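Local structure of arylsulfatase (Pseudoalteromonas sp. MB47, 7AJ0) at residues 403-408 with 415-420; 91-96 with 373-378; 23-28 with 397-402. The protein probably removes sulfate groups from fucoidan, a sulfated algal polysaccharide, as an exo-acting, calcium-binding sulfatase that assembles into a hexamer. All coordinates share one frame; numbering follows the deposited sequence.

Contact 1 (403-408 with 415-420)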
loop_
_atom_site.group_PDB
_atom_site.type_symbol
_atom_site.label_atom_id
_atom_site.label_comp_id
_atom_site.label_asym_id
_atom_site.label_seq_id
_atom_site.Cartn_x
_atom_site.Cartn_y
_atom_site.Cartn_z
ATOM N N ILE A 403 -33.136 -19.174 15.960
ATOM C CA ILE A 403 -33.656 -19.060 17.316
ATOM C C ILE A 403 -34.979 -18.310 17.259
ATOM O O ILE A 403 -35.087 -17.283 16.580
ATOM C CB ILE A 403 -32.662 -18.338 18.246
ATOM C CG1 ILE A 403 -31.355 -19.127 18.339
ATOM C CG2 ILE A 403 -33.284 -18.133 19.618
ATOM C CD1 ILE A 403 -30.202 -18.336 18.923
ATOM N N ASP A 404 -35.981 -18.826 17.966
ATOM C CA ASP A 404 -37.255 -18.130 18.088
ATOM C C ASP A 404 -37.056 -16.820 18.841
ATOM O O ASP A 404 -36.585 -16.819 19.981
ATOM C CB ASP A 404 -38.263 -19.019 18.813
ATOM C CG ASP A 404 -39.585 -18.317 19.071
ATOM O OD1 ASP A 404 -39.890 -17.336 18.361
ATOM O OD2 ASP A 404 -40.315 -18.744 19.991
ATOM N N GLN A 405 -37.409 -15.705 18.200
ATOM C CA GLN A 405 -37.224 -14.378 18.775
ATOM C C GLN A 405 -38.548 -13.691 19.095
ATOM O O GLN A 405 -38.584 -12.467 19.259
ATOM C CB GLN A 405 -36.401 -13.503 17.826
ATOM C CG GLN A 405 -34.970 -13.972 17.612
ATOM C CD GLN A 405 -34.051 -13.595 18.758
ATOM O OE1 GLN A 405 -34.503 -13.347 19.875
ATOM N NE2 GLN A 405 -32.753 -13.540 18.484
ATOM N N THR A 406 -39.641 -14.451 19.185
ATOM C CA THR A 406 -40.936 -13.841 19.469
ATOM C C THR A 406 -40.907 -13.068 20.782
ATOM O O THR A 406 -41.475 -11.974 20.879
ATOM C CB THR A 406 -42.024 -14.916 19.499
ATOM O OG1 THR A 406 -42.156 -15.498 18.195
ATOM C CG2 THR A 406 -43.356 -14.322 19.924
ATOM N N ALA A 407 -40.247 -13.618 21.806
ATOM C CA ALA A 407 -40.109 -12.911 23.074
ATOM C C ALA A 407 -39.246 -11.663 22.947
ATOM O O ALA A 407 -39.360 -10.751 23.773
ATOM C CB ALA A 407 -39.511 -13.841 24.132
ATOM N N PHE A 408 -38.381 -11.606 21.935
ATOM C CA PHE A 408 -37.546 -10.431 21.711
ATOM C C PHE A 408 -38.308 -9.351 20.954
ATOM O O PHE A 408 -38.225 -8.168 21.305
ATOM C CB PHE A 408 -36.281 -10.862 20.964
ATOM C CG PHE A 408 -35.426 -9.727 20.479
ATOM C CD1 PHE A 408 -34.951 -8.764 21.355
ATOM C CD2 PHE A 408 -35.062 -9.648 19.143
ATOM C CE1 PHE A 408 -34.149 -7.730 20.903
ATOM C CE2 PHE A 408 -34.259 -8.619 18.685
ATOM C CZ PHE A 408 -33.801 -7.659 19.566
ATOM N N LYS A 415 -34.630 -7.960 25.445
ATOM C CA LYS A 415 -33.299 -8.482 25.181
ATOM C C LYS A 415 -33.388 -9.684 24.251
ATOM O O LYS A 415 -34.358 -10.448 24.276
ATOM C CB LYS A 415 -32.603 -8.856 26.488
ATOM C CG LYS A 415 -32.333 -7.653 27.381
ATOM C CD LYS A 415 -31.657 -8.045 28.686
ATOM C CE LYS A 415 -31.412 -6.824 29.561
ATOM N NZ LYS A 415 -30.614 -7.153 30.773
ATOM N N SER A 416 -32.368 -9.833 23.416
ATOM C CA SER A 416 -32.361 -10.882 22.408
ATOM C C SER A 416 -32.139 -12.250 23.044
ATOM O O SER A 416 -31.492 -12.382 24.086
ATOM C CB SER A 416 -31.273 -10.595 21.375
ATOM O OG SER A 416 -31.158 -11.646 20.438
ATOM N N ARG A 417 -32.704 -13.277 22.407
ATOM C CA ARG A 417 -32.457 -14.655 22.803
ATOM C C ARG A 417 -31.240 -15.254 22.111
ATOM O O ARG A 417 -30.860 -16.387 22.429
ATOM C CB ARG A 417 -33.689 -15.523 22.507
ATOM C CG ARG A 417 -34.953 -15.028 23.189
ATOM C CD ARG A 417 -36.096 -16.036 23.111
ATOM N NE ARG A 417 -35.775 -17.287 23.791
ATOM C CZ ARG A 417 -35.868 -18.498 23.242
ATOM N NH1 ARG A 417 -36.291 -18.649 21.994
ATOM N NH2 ARG A 417 -35.545 -19.565 23.956
ATOM N N ARG A 418 -30.622 -14.526 21.184
ATOM C CA ARG A 418 -29.448 -14.999 20.463
ATOM C C ARG A 418 -28.196 -14.461 21.138
ATOM O O ARG A 418 -28.078 -13.254 21.372
ATOM C CB ARG A 418 -29.488 -14.563 18.998
ATOM C CG ARG A 418 -28.218 -14.883 18.223
ATOM C CD ARG A 418 -28.375 -14.595 16.735
ATOM N NE ARG A 418 -29.234 -15.572 16.069
ATOM C CZ ARG A 418 -28.833 -16.777 15.675
ATOM N NH1 ARG A 418 -29.686 -17.596 15.077
ATOM N NH2 ARG A 418 -27.583 -17.166 15.882
ATOM N N GLN A 419 -27.263 -15.360 21.440
ATOM C CA GLN A 419 -26.034 -14.991 22.123
ATOM C C GLN A 419 -24.885 -14.728 21.163
ATOM O O GLN A 419 -24.014 -13.903 21.466
ATOM C CB GLN A 419 -25.638 -16.101 23.101
ATOM C CG GLN A 419 -24.581 -15.701 24.104
ATOM C CD GLN A 419 -24.344 -16.771 25.152
ATOM O OE1 GLN A 419 -24.200 -16.470 26.337
ATOM N NE2 GLN A 419 -24.301 -18.028 24.719
ATOM N N VAL A 420 -24.859 -15.402 20.016
ATOM C CA VAL A 420 -23.742 -15.309 19.087
ATOM C C VAL A 420 -24.265 -15.392 17.661
ATOM O O VAL A 420 -25.244 -16.089 17.376
ATOM C CB VAL A 420 -22.695 -16.424 19.335
ATOM C CG1 VAL A 420 -21.555 -16.313 18.336
ATOM C CG2 VAL A 420 -22.169 -16.371 20.762
#
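Arg417 reaches across to a backbone carbonyl although a carboxylate is close by: its NH1 donates to Asp404 O at 2.7 Å, in the guanidinium plane and on a lone pair of the oxygen. That carbonyl belongs to an Asx turn leading into the short helix 406-409. Asp404 OD1 takes both the backbone N-H and the hydroxyl of Thr406, while OD2 pairs with Arg386 in a salt bridge. At the N-cap position, Gln405 spends both ends of its amide on the returning chain. A bend at chi2 (-79°) turns that amide toward 416-417. Its OE1 accepts from Arg417 N at 3.1 Å in a nearly straight bond. Its NE2 donates to Ser416 OG at 3.2 Å. Ser416 OG is the centre of an ST turn, accepting from Arg418 N at 3.0 Å, and is also bonded to Leu374 O. Phe408, with CG anti to the backbone N (chi1 171°), presents a ring face to Ser416 CA, a CH-pi contact of 3.9 Å from that carbon to the ring centroid. Arg418, salt-bridged through NH1 to Asp379, has Ile403 CD1 lying 3.8 Å above the centre of one guanidinium face.

Contact 2 (91-96 with 373-378)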
loop_
_atom_site.group_PDB
_atom_site.type_symbol
_atom_site.label_atom_id
_atom_site.label_comp_id
_atom_site.label_asym_id
_atom_site.label_seq_id
_atom_site.Cartn_x
_atom_site.Cartn_y
_atom_site.Cartn_z
ATOM N N LEU A 91 -40.366 -1.410 15.369
ATOM C CA LEU A 91 -39.082 -1.713 15.991
ATOM C C LEU A 91 -38.004 -1.730 14.918
ATOM O O LEU A 91 -38.121 -2.459 13.928
ATOM C CB LEU A 91 -39.147 -3.056 16.721
ATOM C CG LEU A 91 -37.842 -3.714 17.162
ATOM C CD1 LEU A 91 -37.108 -2.861 18.171
ATOM C CD2 LEU A 91 -38.129 -5.098 17.742
ATOM N N ARG A 92 -36.962 -0.929 15.116
ATOM C CA ARG A 92 -35.819 -0.894 14.214
ATOM C C ARG A 92 -34.660 -1.640 14.864
ATOM O O ARG A 92 -34.210 -1.269 15.954
ATOM C CB ARG A 92 -35.421 0.543 13.885
ATOM C CG ARG A 92 -34.233 0.642 12.943
ATOM C CD ARG A 92 -34.116 2.024 12.329
ATOM N NE ARG A 92 -33.799 3.054 13.314
ATOM C CZ ARG A 92 -32.564 3.378 13.693
ATOM N NH1 ARG A 92 -31.518 2.744 13.179
ATOM N NH2 ARG A 92 -32.377 4.334 14.591
ATOM N N LEU A 93 -34.188 -2.691 14.200
ATOM C CA LEU A 93 -33.084 -3.507 14.687
ATOM C C LEU A 93 -31.788 -3.020 14.051
ATOM O O LEU A 93 -31.678 -2.963 12.821
ATOM C CB LEU A 93 -33.319 -4.980 14.362
ATOM C CG LEU A 93 -34.536 -5.626 15.019
ATOM C CD1 LEU A 93 -34.710 -7.050 14.516
ATOM C CD2 LEU A 93 -34.408 -5.610 16.531
ATOM N N THR A 94 -30.811 -2.673 14.885
ATOM C CA THR A 94 -29.537 -2.151 14.414
ATOM C C THR A 94 -28.432 -3.202 14.387
ATOM O O THR A 94 -27.319 -2.894 13.947
ATOM C CB THR A 94 -29.093 -0.966 15.281
ATOM O OG1 THR A 94 -29.115 -1.337 16.666
ATOM C CG2 THR A 94 -30.013 0.225 15.071
ATOM N N SER A 95 -28.707 -4.426 14.835
ATOM C CA SER A 95 -27.747 -5.530 14.790
ATOM C C SER A 95 -28.403 -6.777 14.206
ATOM O O SER A 95 -28.370 -7.869 14.778
ATOM C CB SER A 95 -27.167 -5.810 16.174
ATOM O OG SER A 95 -26.160 -4.865 16.495
ATOM N N MET A 96 -29.018 -6.611 13.041
ATOM C CA MET A 96 -29.591 -7.712 12.278
ATOM C C MET A 96 -28.555 -8.205 11.279
ATOM O O MET A 96 -27.848 -7.405 10.658
ATOM C CB MET A 96 -30.859 -7.249 11.563
ATOM C CG MET A 96 -31.496 -8.269 10.641
ATOM S SD MET A 96 -32.209 -9.680 11.486
ATOM C CE MET A 96 -33.353 -10.226 10.226
ATOM N N GLY A 373 -30.139 -5.623 19.842
ATOM C CA GLY A 373 -29.968 -7.029 20.156
ATOM C C GLY A 373 -29.698 -7.866 18.919
ATOM O O GLY A 373 -30.193 -7.589 17.827
ATOM N N LEU A 374 -28.900 -8.914 19.101
ATOM C CA LEU A 374 -28.470 -9.726 17.973
ATOM C C LEU A 374 -29.642 -10.501 17.385
ATOM O O LEU A 374 -30.446 -11.094 18.105
ATOM C CB LEU A 374 -27.375 -10.701 18.405
ATOM C CG LEU A 374 -26.061 -10.100 18.903
ATOM C CD1 LEU A 374 -25.044 -11.216 19.149
ATOM C CD2 LEU A 374 -25.515 -9.075 17.927
ATOM N N MET A 375 -29.735 -10.494 16.055
ATOM C CA MET A 375 -30.764 -11.253 15.356
ATOM C C MET A 375 -30.228 -11.672 13.995
ATOM O O MET A 375 -29.371 -11.002 13.414
ATOM C CB MET A 375 -32.055 -10.446 15.200
ATOM C CG MET A 375 -33.179 -11.232 14.547
ATOM S SD MET A 375 -34.818 -10.697 15.061
ATOM C CE MET A 375 -35.848 -11.665 13.955
ATOM N N ASP A 376 -30.752 -12.788 13.494
ATOM C CA ASP A 376 -30.259 -13.456 12.297
ATOM C C ASP A 376 -31.419 -13.671 11.335
ATOM O O ASP A 376 -32.587 -13.626 11.724
ATOM C CB ASP A 376 -29.602 -14.801 12.670
ATOM C CG ASP A 376 -28.711 -15.356 11.574
ATOM O OD1 ASP A 376 -29.208 -15.610 10.456
ATOM O OD2 ASP A 376 -27.504 -15.546 11.837
ATOM N N LEU A 377 -31.089 -13.904 10.061
ATOM C CA LEU A 377 -32.126 -14.277 9.104
ATOM C C LEU A 377 -32.758 -15.619 9.462
ATOM O O LEU A 377 -33.955 -15.824 9.230
ATOM C CB LEU A 377 -31.560 -14.339 7.687
ATOM C CG LEU A 377 -31.393 -13.024 6.926
ATOM C CD1 LEU A 377 -30.790 -13.301 5.552
ATOM C CD2 LEU A 377 -32.709 -12.279 6.793
ATOM N N THR A 378 -31.975 -16.549 10.013
ATOM C CA THR A 378 -32.551 -17.808 10.461
ATOM C C THR A 378 -33.526 -17.607 11.616
ATOM O O THR A 378 -34.377 -18.471 11.850
ATOM C CB THR A 378 -31.454 -18.785 10.887
ATOM O OG1 THR A 378 -30.671 -18.202 11.937
ATOM C CG2 THR A 378 -30.552 -19.127 9.711
HETATM O O HOH W 1 -30.746 -5.331 16.447
#
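Strand 91-97 belongs to the large mixed sheet of the sulfatase fold, and here it receives the short, weakly bonded strand 375-376 as a parallel neighbour just before helix 377-387 begins. The chain turns a corner at Thr94 and Ser95, and beyond it Met96 pairs with Met375 in a parallel bridge. One direct hydrogen bond joins the backbones: Met375 N donates to Ser95 O at 3.2 Å, within the carbonyl plane. A C-H contact from Met96 CA to Met375 O adds to it. Before the bridge a water does the joining, accepting from Ser95 N at 2.8 Å and donating to Gly373 O at 2.7 Å, while the hydroxyl of Ser95 turns to Asn372.

The two methionines start on the same face of the sheet and lie side by side, pointing the same way, both with CG anti to the backbone N. Met375 runs on extended, whereas Met96 bends at chi2 (68°), setting its SD against Met375 CG at 3.6 Å. The Leu93 side chain crosses that of Met375 obliquely, CD1 touching SD at 3.7 Å. The methyl of Met96 goes further, meeting Leu377 CD2 at 4.1 Å; Ile380 of the helix packs on both methionines. Asp376 occupies the N-cap of that helix, its OD1 accepting from Thr378 N at 3.0 Å from above the carboxylate plane. The Leu377 side chain lies about 9 Å from the bound calcium. The whole is a strand-to-helix transition, with an Asp-capped helix packed back on the central sheet of an alkaline phosphatase-like sulfatase.

Contact 3 (23-28 with 397-402)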
loop_
_atom_site.group_PDB
_atom_site.type_symbol
_atom_site.label_atom_id
_atom_site.label_comp_id
_atom_site.label_asym_id
_atom_site.label_seq_id
_atom_site.Cartn_x
_atom_site.Cartn_y
_atom_site.Cartn_z
ATOM N N ASN A 23 -30.755 -30.567 18.953
ATOM C CA ASN A 23 -30.474 -30.183 17.579
ATOM C C ASN A 23 -30.829 -28.728 17.281
ATOM O O ASN A 23 -30.938 -28.357 16.106
ATOM C CB ASN A 23 -31.232 -31.097 16.614
ATOM C CG ASN A 23 -32.730 -30.853 16.642
ATOM O OD1 ASN A 23 -33.305 -30.586 17.697
ATOM N ND2 ASN A 23 -33.366 -30.929 15.479
ATOM N N MET A 24 -31.014 -27.904 18.310
ATOM C CA MET A 24 -31.407 -26.511 18.149
ATOM C C MET A 24 -30.328 -25.602 18.723
ATOM O O MET A 24 -29.756 -25.894 19.777
ATOM C CB MET A 24 -32.736 -26.219 18.858
ATOM C CG MET A 24 -33.881 -27.131 18.469
ATOM S SD MET A 24 -34.671 -26.664 16.921
ATOM C CE MET A 24 -35.437 -25.106 17.376
ATOM N N GLU A 25 -30.061 -24.499 18.037
ATOM C CA GLU A 25 -29.113 -23.524 18.553
ATOM C C GLU A 25 -29.526 -23.111 19.963
ATOM O O GLU A 25 -30.674 -22.692 20.168
ATOM C CB GLU A 25 -29.053 -22.296 17.642
ATOM C CG GLU A 25 -28.082 -21.212 18.110
ATOM C CD GLU A 25 -26.627 -21.659 18.093
ATOM O OE1 GLU A 25 -26.319 -22.688 17.454
ATOM O OE2 GLU A 25 -25.788 -20.977 18.721
ATOM N N PRO A 26 -28.642 -23.227 20.955
ATOM C CA PRO A 26 -29.001 -22.779 22.307
ATOM C C PRO A 26 -29.422 -21.319 22.307
ATOM O O PRO A 26 -28.894 -20.501 21.553
ATOM C CB PRO A 26 -27.711 -22.995 23.108
ATOM C CG PRO A 26 -26.986 -24.068 22.367
ATOM C CD PRO A 26 -27.301 -23.843 20.912
ATOM N N ALA A 27 -30.387 -20.997 23.166
ATOM C CA ALA A 27 -30.934 -19.653 23.257
ATOM C C ALA A 27 -30.885 -19.166 24.697
ATOM O O ALA A 27 -30.885 -19.959 25.641
ATOM C CB ALA A 27 -32.383 -19.599 22.745
ATOM N N ILE A 28 -30.840 -17.852 24.853
ATOM C CA ILE A 28 -30.859 -17.243 26.185
ATOM C C ILE A 28 -32.303 -17.183 26.674
ATOM O O ILE A 28 -33.164 -16.636 25.968
ATOM C CB ILE A 28 -30.237 -15.850 26.146
ATOM C CG1 ILE A 28 -28.766 -15.930 25.737
ATOM C CG2 ILE A 28 -30.380 -15.167 27.501
ATOM C CD1 ILE A 28 -28.164 -14.594 25.352
ATOM N N ASN A 397 -32.554 -35.120 13.124
ATOM C CA ASN A 397 -31.227 -35.447 12.622
ATOM C C ASN A 397 -30.522 -34.252 11.994
ATOM O O ASN A 397 -29.397 -34.401 11.506
ATOM C CB ASN A 397 -31.323 -36.582 11.596
ATOM C CG ASN A 397 -32.122 -36.192 10.370
ATOM O OD1 ASN A 397 -33.326 -35.950 10.451
ATOM N ND2 ASN A 397 -31.456 -36.135 9.225
ATOM N N MET A 398 -31.152 -33.081 11.994
ATOM C CA MET A 398 -30.592 -31.877 11.399
ATOM C C MET A 398 -30.474 -30.791 12.459
ATOM O O MET A 398 -31.401 -30.576 13.247
ATOM C CB MET A 398 -31.463 -31.386 10.235
ATOM C CG MET A 398 -31.445 -32.304 9.021
ATOM S SD MET A 398 -32.823 -32.027 7.884
ATOM C CE MET A 398 -32.711 -30.259 7.610
ATOM N N TYR A 399 -29.328 -30.114 12.477
ATOM C CA TYR A 399 -29.111 -29.007 13.398
ATOM C C TYR A 399 -29.694 -27.730 12.809
ATOM O O TYR A 399 -29.493 -27.434 11.627
ATOM C CB TYR A 399 -27.620 -28.827 13.673
ATOM C CG TYR A 399 -27.309 -27.950 14.864
ATOM C CD1 TYR A 399 -27.173 -28.496 16.130
ATOM C CD2 TYR A 399 -27.141 -26.581 14.723
ATOM C CE1 TYR A 399 -26.885 -27.707 17.224
ATOM C CE2 TYR A 399 -26.851 -25.782 15.814
ATOM C CZ TYR A 399 -26.723 -26.352 17.062
ATOM O OH TYR A 399 -26.433 -25.571 18.155
ATOM N N PHE A 400 -30.414 -26.975 13.632
ATOM C CA PHE A 400 -31.057 -25.737 13.207
ATOM C C PHE A 400 -30.423 -24.564 13.938
ATOM O O PHE A 400 -30.375 -24.544 15.173
ATOM C CB PHE A 400 -32.561 -25.798 13.455
ATOM C CG PHE A 400 -33.293 -26.638 12.455
ATOM C CD1 PHE A 400 -33.773 -26.077 11.286
ATOM C CD2 PHE A 400 -33.483 -27.992 12.672
ATOM C CE1 PHE A 400 -34.439 -26.847 10.356
ATOM C CE2 PHE A 400 -34.147 -28.767 11.744
ATOM C CZ PHE A 400 -34.626 -28.194 10.585
ATOM N N ASP A 401 -29.937 -23.592 13.169
ATOM C CA ASP A 401 -29.243 -22.438 13.718
ATOM C C ASP A 401 -30.181 -21.320 14.140
ATOM O O ASP A 401 -29.783 -20.464 14.939
ATOM C CB ASP A 401 -28.248 -21.905 12.684
ATOM C CG ASP A 401 -27.225 -22.945 12.272
ATOM O OD1 ASP A 401 -26.333 -23.262 13.086
ATOM O OD2 ASP A 401 -27.322 -23.462 11.139
ATOM N N GLY A 402 -31.410 -21.310 13.633
ATOM C CA GLY A 402 -32.329 -20.243 13.963
ATOM C C GLY A 402 -32.828 -20.338 15.392
ATOM O O GLY A 402 -32.934 -21.417 15.973
HETATM O O HOH W 2 -32.806 -22.510 18.753
#
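Asn23 O is gripped by one hydrogen bond, from Phe400 N at 2.9 Å and nearly along the C=O axis, and by one C-H contact, from Tyr399 CA at 3.3 Å. The same oxygen lies over one face of the Tyr399 ring. Two residues on, Glu25 N returns a bond to Phe400 O at 2.9 Å, so the two irregular chains, running in roughly the same direction (27° apart), share a single bridge at Met24 and Phe400. Asn23 adds its side chain. With CG in the crowded position between the backbone N and the carbonyl carbon (chi1 70°), ND2 reaches Met398 O at 3.0 Å and lies at the edge of the Phe400 ring. Met24 SD touches Phe400 CB at 4.1 Å.

Glu25 bends at chi2 (65°) so that OE1 sits at the edge of the Tyr399 ring, where Tyr399 OH donates to it at 3.0 Å from above the carboxylate plane. Replacing Tyr399, for instance by an alanine here, would remove this donor and the ring beneath Asn23 O, and would probably loosen the N-terminal segment's hold. Asp401 OD1 comes within 4.4 Å of Glu25 OE1 but is salt-bridged to Arg117, while OD2 accepts from Leu114 N. The tyrosine's hydrogen bond and the arginine's charge are therefore likely to offset the repulsion between the two carboxylates, allowing both to stay ionised.

How the contacts relate
All three contacts are largely buried, but contact 2 lies deepest, its centre about 11 Å from that of the chain, against about 17 and 19 Å for contacts 1 and 3. Contact 2 combines sheet pairing with packed thioethers and leucines. The outer two are mostly irregular chain: contact 1 relies on guanidinium and amide bonds, contact 3 on a backbone bridge supplemented by an asparagine amide and a tyrosine-glutamate bond. Helix 377-387 is common ground, starting in contact 2 and touched by side chains of the other two. Contact 1 links to 373-378 through the Ser416 hydroxyl and to contact 3 through Arg417 O with Ile28 N. Along the chain, contact 2 is nested within the loop that contact 3 closes; contact 1 follows both.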